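Long-range contact in iron-sulfur cluster assembly protein CyaY (Psychromonas ingrahamii, PDB 4HS5), which probably takes part in iron-sulfur cluster assembly, perhaps as a regulator, and is expected to bind ferrous and ferric iron: residues V58-Y69 with F85-Q96. Sequence-based numbering, arbitrary orientation.
Sequences VWLATLENGHHY and FLTFLSAAIFKQ
In the alpha-beta sandwich of the frataxin fold, the C-terminal helix packs on the sheet here, where Phe85 and Phe88 press on Tyr69, His67 and Leu60 of a beta hairpin. Phe85 stands edge-on to the Tyr69 face in a T-shaped pair, planes at 81°, with its CD1 3.5 Å from Tyr69 CE2. Its CB adds a CH-pi contact over the same face, so a flat aromatic at Tyr69 receives both ring and methylene. One turn on, Phe88 has CG anti to the backbone N (chi1 -173°), which carries its ring out to the hairpin. There its edge meets the His67 face, CZ lying 3.3 Å from His67 NE2, while Leu60 CD2 reaches the Phe88 rim at CD2, 3.6 Å away. Tyr69 OH also comes within 3.3 Å of Phe88 CD2, and an alanine in place of Tyr69 would probably leave the Phe85 edge without its aromatic partner and Phe88 freer to shift. A leucine suits its place because the branches of Leu60 divide, CD1 turning to Leu89 and CD2 to Phe88. Thr62 CG2 packs on Phe88 and Ala92, while OG1 accepts hydrogen bonds from the backbone N-H groups of Glu64 and Asn65, an ST turn and ST motif. His67 ND1 is hydrogen-bonded to Asp78 of strand 75-78, whose Trp76 touches Tyr69 and Phe85; helix 3-24 packs against Val58 through Leu13 and Phe85 through Ile17.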
loop_
_atom_site.group_PDB
_atom_site.type_symbol
_atom_site.label_atom_id
_atom_site.label_comp_id
_atom_site.label_asym_id
_atom_site.label_seq_id
_atom_site.Cartn_x
_atom_site.Cartn_y
_atom_site.Cartn_z
ATOM N N VAL A 58 4.109 3.839 6.906
ATOM C CA VAL A 58 3.135 2.884 6.391
ATOM C C VAL A 58 3.916 1.595 6.163
ATOM O O VAL A 58 5.083 1.627 5.750
ATOM C CB VAL A 58 2.490 3.387 5.082
ATOM C CG1 VAL A 58 1.758 2.275 4.359
ATOM C CG2 VAL A 58 1.533 4.574 5.362
ATOM N N TRP A 59 3.298 0.455 6.477
ATOM C CA TRP A 59 3.930 -0.849 6.284
ATOM C C TRP A 59 3.181 -1.670 5.242
ATOM O O TRP A 59 1.973 -1.504 5.050
ATOM C CB TRP A 59 4.013 -1.633 7.596
ATOM C CG TRP A 59 4.939 -1.042 8.626
ATOM C CD1 TRP A 59 5.573 0.166 8.573
ATOM C CD2 TRP A 59 5.331 -1.641 9.869
ATOM N NE1 TRP A 59 6.336 0.359 9.700
ATOM C CE2 TRP A 59 6.202 -0.736 10.514
ATOM C CE3 TRP A 59 5.032 -2.852 10.498
ATOM C CZ2 TRP A 59 6.775 -1.007 11.759
ATOM C CZ3 TRP A 59 5.599 -3.117 11.736
ATOM C CH2 TRP A 59 6.461 -2.197 12.352
ATOM N N LEU A 60 3.921 -2.528 4.539
ATOM C CA LEU A 60 3.336 -3.470 3.587
ATOM C C LEU A 60 3.935 -4.845 3.803
ATOM O O LEU A 60 5.156 -4.995 3.816
ATOM C CB LEU A 60 3.631 -3.033 2.154
ATOM C CG LEU A 60 3.338 -4.078 1.071
ATOM C CD1 LEU A 60 1.854 -4.314 0.950
ATOM C CD2 LEU A 60 3.913 -3.636 -0.269
ATOM N N ALA A 61 3.067 -5.836 3.973
ATOM C CA ALA A 61 3.463 -7.230 4.044
ATOM C C ALA A 61 3.111 -7.899 2.729
ATOM O O ALA A 61 1.947 -7.935 2.338
ATOM C CB ALA A 61 2.750 -7.906 5.178
ATOM N N THR A 62 4.133 -8.406 2.049
ATOM C CA THR A 62 3.947 -9.275 0.899
ATOM C C THR A 62 3.964 -10.711 1.408
ATOM O O THR A 62 4.030 -10.937 2.612
ATOM C CB THR A 62 5.044 -9.089 -0.164
ATOM O OG1 THR A 62 6.317 -9.454 0.380
ATOM C CG2 THR A 62 5.088 -7.642 -0.640
ATOM N N LEU A 63 3.916 -11.674 0.500
ATOM C CA LEU A 63 4.015 -13.075 0.887
ATOM C C LEU A 63 5.352 -13.382 1.543
ATOM O O LEU A 63 5.446 -14.280 2.385
ATOM C CB LEU A 63 3.824 -13.975 -0.331
ATOM C CG LEU A 63 2.366 -14.106 -0.743
ATOM C CD1 LEU A 63 2.230 -14.870 -2.038
ATOM C CD2 LEU A 63 1.609 -14.795 0.370
ATOM N N GLU A 64 6.376 -12.629 1.161
ATOM C CA GLU A 64 7.746 -12.919 1.571
ATOM C C GLU A 64 8.200 -12.072 2.751
ATOM O O GLU A 64 8.764 -12.587 3.719
ATOM C CB GLU A 64 8.699 -12.669 0.399
ATOM C CG GLU A 64 8.209 -13.210 -0.942
ATOM C CD GLU A 64 8.559 -14.673 -1.165
ATOM O OE1 GLU A 64 9.141 -15.303 -0.256
ATOM O OE2 GLU A 64 8.260 -15.187 -2.261
ATOM N N ASN A 65 7.954 -10.769 2.668
ATOM C CA ASN A 65 8.615 -9.836 3.564
ATOM C C ASN A 65 7.736 -8.693 4.035
ATOM O O ASN A 65 6.704 -8.384 3.436
ATOM C CB ASN A 65 9.849 -9.245 2.881
ATOM C CG ASN A 65 10.945 -10.262 2.676
ATOM O OD1 ASN A 65 11.314 -10.575 1.546
ATOM N ND2 ASN A 65 11.478 -10.781 3.771
ATOM N N GLY A 66 8.176 -8.062 5.111
ATOM C CA GLY A 66 7.586 -6.818 5.562
ATOM C C GLY A 66 8.408 -5.671 5.011
ATOM O O GLY A 66 9.631 -5.772 4.866
ATOM N N HIS A 67 7.730 -4.575 4.702
ATOM C CA HIS A 67 8.374 -3.391 4.149
ATOM C C HIS A 67 7.877 -2.162 4.889
ATOM O O HIS A 67 6.688 -2.044 5.152
ATOM C CB HIS A 67 8.029 -3.262 2.664
ATOM C CG HIS A 67 8.548 -4.384 1.829
ATOM N ND1 HIS A 67 9.820 -4.382 1.299
ATOM C CD2 HIS A 67 7.983 -5.556 1.458
ATOM C CE1 HIS A 67 10.009 -5.502 0.623
ATOM N NE2 HIS A 67 8.914 -6.233 0.709
ATOM N N HIS A 68 8.790 -1.253 5.233
ATOM C CA HIS A 68 8.436 -0.078 6.022
ATOM C C HIS A 68 8.770 1.183 5.237
ATOM O O HIS A 68 9.873 1.317 4.716
ATOM C CB HIS A 68 9.199 -0.066 7.352
ATOM C CG HIS A 68 8.888 -1.229 8.237
ATOM N ND1 HIS A 68 9.524 -1.442 9.440
ATOM C CD2 HIS A 68 8.001 -2.246 8.095
ATOM C CE1 HIS A 68 9.047 -2.539 10.000
ATOM N NE2 HIS A 68 8.124 -3.046 9.204
ATOM N N TYR A 69 7.818 2.105 5.157
ATOM C CA TYR A 69 7.988 3.267 4.288
ATOM C C TYR A 69 7.875 4.570 5.046
ATOM O O TYR A 69 7.001 4.721 5.898
ATOM C CB TYR A 69 6.929 3.255 3.182
ATOM C CG TYR A 69 6.943 2.021 2.330
ATOM C CD1 TYR A 69 7.564 2.014 1.086
ATOM C CD2 TYR A 69 6.322 0.855 2.769
ATOM C CE1 TYR A 69 7.582 0.872 0.313
ATOM C CE2 TYR A 69 6.319 -0.281 2.006
ATOM C CZ TYR A 69 6.939 -0.273 0.778
ATOM O OH TYR A 69 6.948 -1.418 0.035
ATOM N N PHE A 85 6.651 3.065 -2.745
ATOM C CA PHE A 85 5.535 2.217 -2.341
ATOM C C PHE A 85 4.593 1.820 -3.474
ATOM O O PHE A 85 4.263 0.642 -3.630
ATOM C CB PHE A 85 4.740 2.938 -1.244
ATOM C CG PHE A 85 3.563 2.160 -0.726
ATOM C CD1 PHE A 85 3.692 1.341 0.381
ATOM C CD2 PHE A 85 2.321 2.277 -1.326
ATOM C CE1 PHE A 85 2.598 0.626 0.868
ATOM C CE2 PHE A 85 1.232 1.559 -0.854
ATOM C CZ PHE A 85 1.373 0.730 0.241
ATOM N N LEU A 86 4.108 2.797 -4.228
ATOM C CA LEU A 86 3.068 2.499 -5.205
ATOM C C LEU A 86 3.593 1.676 -6.376
ATOM O O LEU A 86 2.904 0.778 -6.874
ATOM C CB LEU A 86 2.396 3.785 -5.681
ATOM C CG LEU A 86 1.615 4.490 -4.571
ATOM C CD1 LEU A 86 1.125 5.815 -5.098
ATOM C CD2 LEU A 86 0.452 3.611 -4.107
ATOM N N THR A 87 4.828 1.971 -6.779
ATOM C CA THR A 87 5.552 1.189 -7.778
ATOM C C THR A 87 5.711 -0.248 -7.285
ATOM O O THR A 87 5.442 -1.216 -8.003
ATOM C CB THR A 87 6.945 1.806 -8.042
ATOM O OG1 THR A 87 6.779 3.138 -8.549
ATOM C CG2 THR A 87 7.707 0.984 -9.061
ATOM N N PHE A 88 6.121 -0.378 -6.030
ATOM C CA PHE A 88 6.352 -1.692 -5.463
ATOM C C PHE A 88 5.043 -2.469 -5.300
ATOM O O PHE A 88 4.993 -3.684 -5.501
ATOM C CB PHE A 88 7.070 -1.544 -4.121
ATOM C CG PHE A 88 7.504 -2.851 -3.528
ATOM C CD1 PHE A 88 8.674 -3.464 -3.943
ATOM C CD2 PHE A 88 6.734 -3.464 -2.559
ATOM C CE1 PHE A 88 9.070 -4.671 -3.393
ATOM C CE2 PHE A 88 7.118 -4.670 -2.004
ATOM C CZ PHE A 88 8.295 -5.268 -2.422
ATOM N N LEU A 89 3.976 -1.765 -4.933
ATOM C CA LEU A 89 2.677 -2.381 -4.728
ATOM C C LEU A 89 2.140 -2.947 -6.034
ATOM O O LEU A 89 1.651 -4.077 -6.070
ATOM C CB LEU A 89 1.696 -1.357 -4.132
ATOM C CG LEU A 89 0.326 -1.920 -3.790
ATOM C CD1 LEU A 89 0.492 -3.042 -2.789
ATOM C CD2 LEU A 89 -0.570 -0.831 -3.221
ATOM N N SER A 90 2.264 -2.187 -7.120
ATOM C CA SER A 90 1.885 -2.698 -8.440
ATOM C C SER A 90 2.654 -3.964 -8.791
ATOM O O SER A 90 2.070 -4.922 -9.302
ATOM C CB SER A 90 2.169 -1.657 -9.518
ATOM O OG SER A 90 1.323 -0.537 -9.372
ATOM N N ALA A 91 3.955 -3.963 -8.523
ATOM C CA ALA A 91 4.803 -5.116 -8.845
ATOM C C ALA A 91 4.374 -6.308 -8.005
ATOM O O ALA A 91 4.302 -7.430 -8.509
ATOM C CB ALA A 91 6.262 -4.790 -8.616
ATOM N N ALA A 92 4.073 -6.069 -6.732
ATOM C CA ALA A 92 3.644 -7.157 -5.852
ATOM C C ALA A 92 2.319 -7.765 -6.288
ATOM O O ALA A 92 2.167 -8.988 -6.299
ATOM C CB ALA A 92 3.564 -6.681 -4.404
ATOM N N ILE A 93 1.357 -6.916 -6.639
ATOM C CA ILE A 93 0.063 -7.373 -7.123
ATOM C C ILE A 93 0.267 -8.233 -8.375
ATOM O O ILE A 93 -0.370 -9.277 -8.535
ATOM C CB ILE A 93 -0.895 -6.186 -7.407
ATOM C CG1 ILE A 93 -1.309 -5.500 -6.095
ATOM C CG2 ILE A 93 -2.125 -6.641 -8.190
ATOM C CD1 ILE A 93 -2.275 -4.334 -6.269
ATOM N N PHE A 94 1.183 -7.818 -9.245
ATOM C CA PHE A 94 1.447 -8.601 -10.446
ATOM C C PHE A 94 2.210 -9.885 -10.123
ATOM O O PHE A 94 1.955 -10.935 -10.716
ATOM C CB PHE A 94 2.220 -7.794 -11.492
ATOM C CG PHE A 94 2.408 -8.537 -12.782
ATOM C CD1 PHE A 94 1.369 -8.628 -13.688
ATOM C CD2 PHE A 94 3.605 -9.175 -13.062
ATOM C CE1 PHE A 94 1.522 -9.332 -14.882
ATOM C CE2 PHE A 94 3.767 -9.890 -14.241
ATOM C CZ PHE A 94 2.724 -9.967 -15.151
ATOM N N LYS A 95 3.166 -9.797 -9.207
ATOM C CA LYS A 95 4.046 -10.920 -8.901
ATOM C C LYS A 95 3.330 -12.012 -8.117
ATOM O O LYS A 95 3.687 -13.187 -8.226
ATOM C CB LYS A 95 5.302 -10.418 -8.182
ATOM C CG LYS A 95 5.963 -11.362 -7.198
ATOM C CD LYS A 95 7.046 -10.601 -6.423
ATOM C CE LYS A 95 6.474 -9.357 -5.726
ATOM N NZ LYS A 95 6.055 -9.604 -4.312
ATOM N N GLN A 96 2.295 -11.641 -7.365
ATOM C CA GLN A 96 1.513 -12.619 -6.605
ATOM C C GLN A 96 0.302 -13.132 -7.360
ATOM O O GLN A 96 -0.194 -14.223 -7.064
ATOM C CB GLN A 96 1.015 -12.017 -5.292
ATOM C CG GLN A 96 2.093 -11.808 -4.268
ATOM C CD GLN A 96 1.535 -11.483 -2.900
ATOM O OE1 GLN A 96 0.337 -11.648 -2.635
ATOM N NE2 GLN A 96 2.411 -11.032 -2.012
#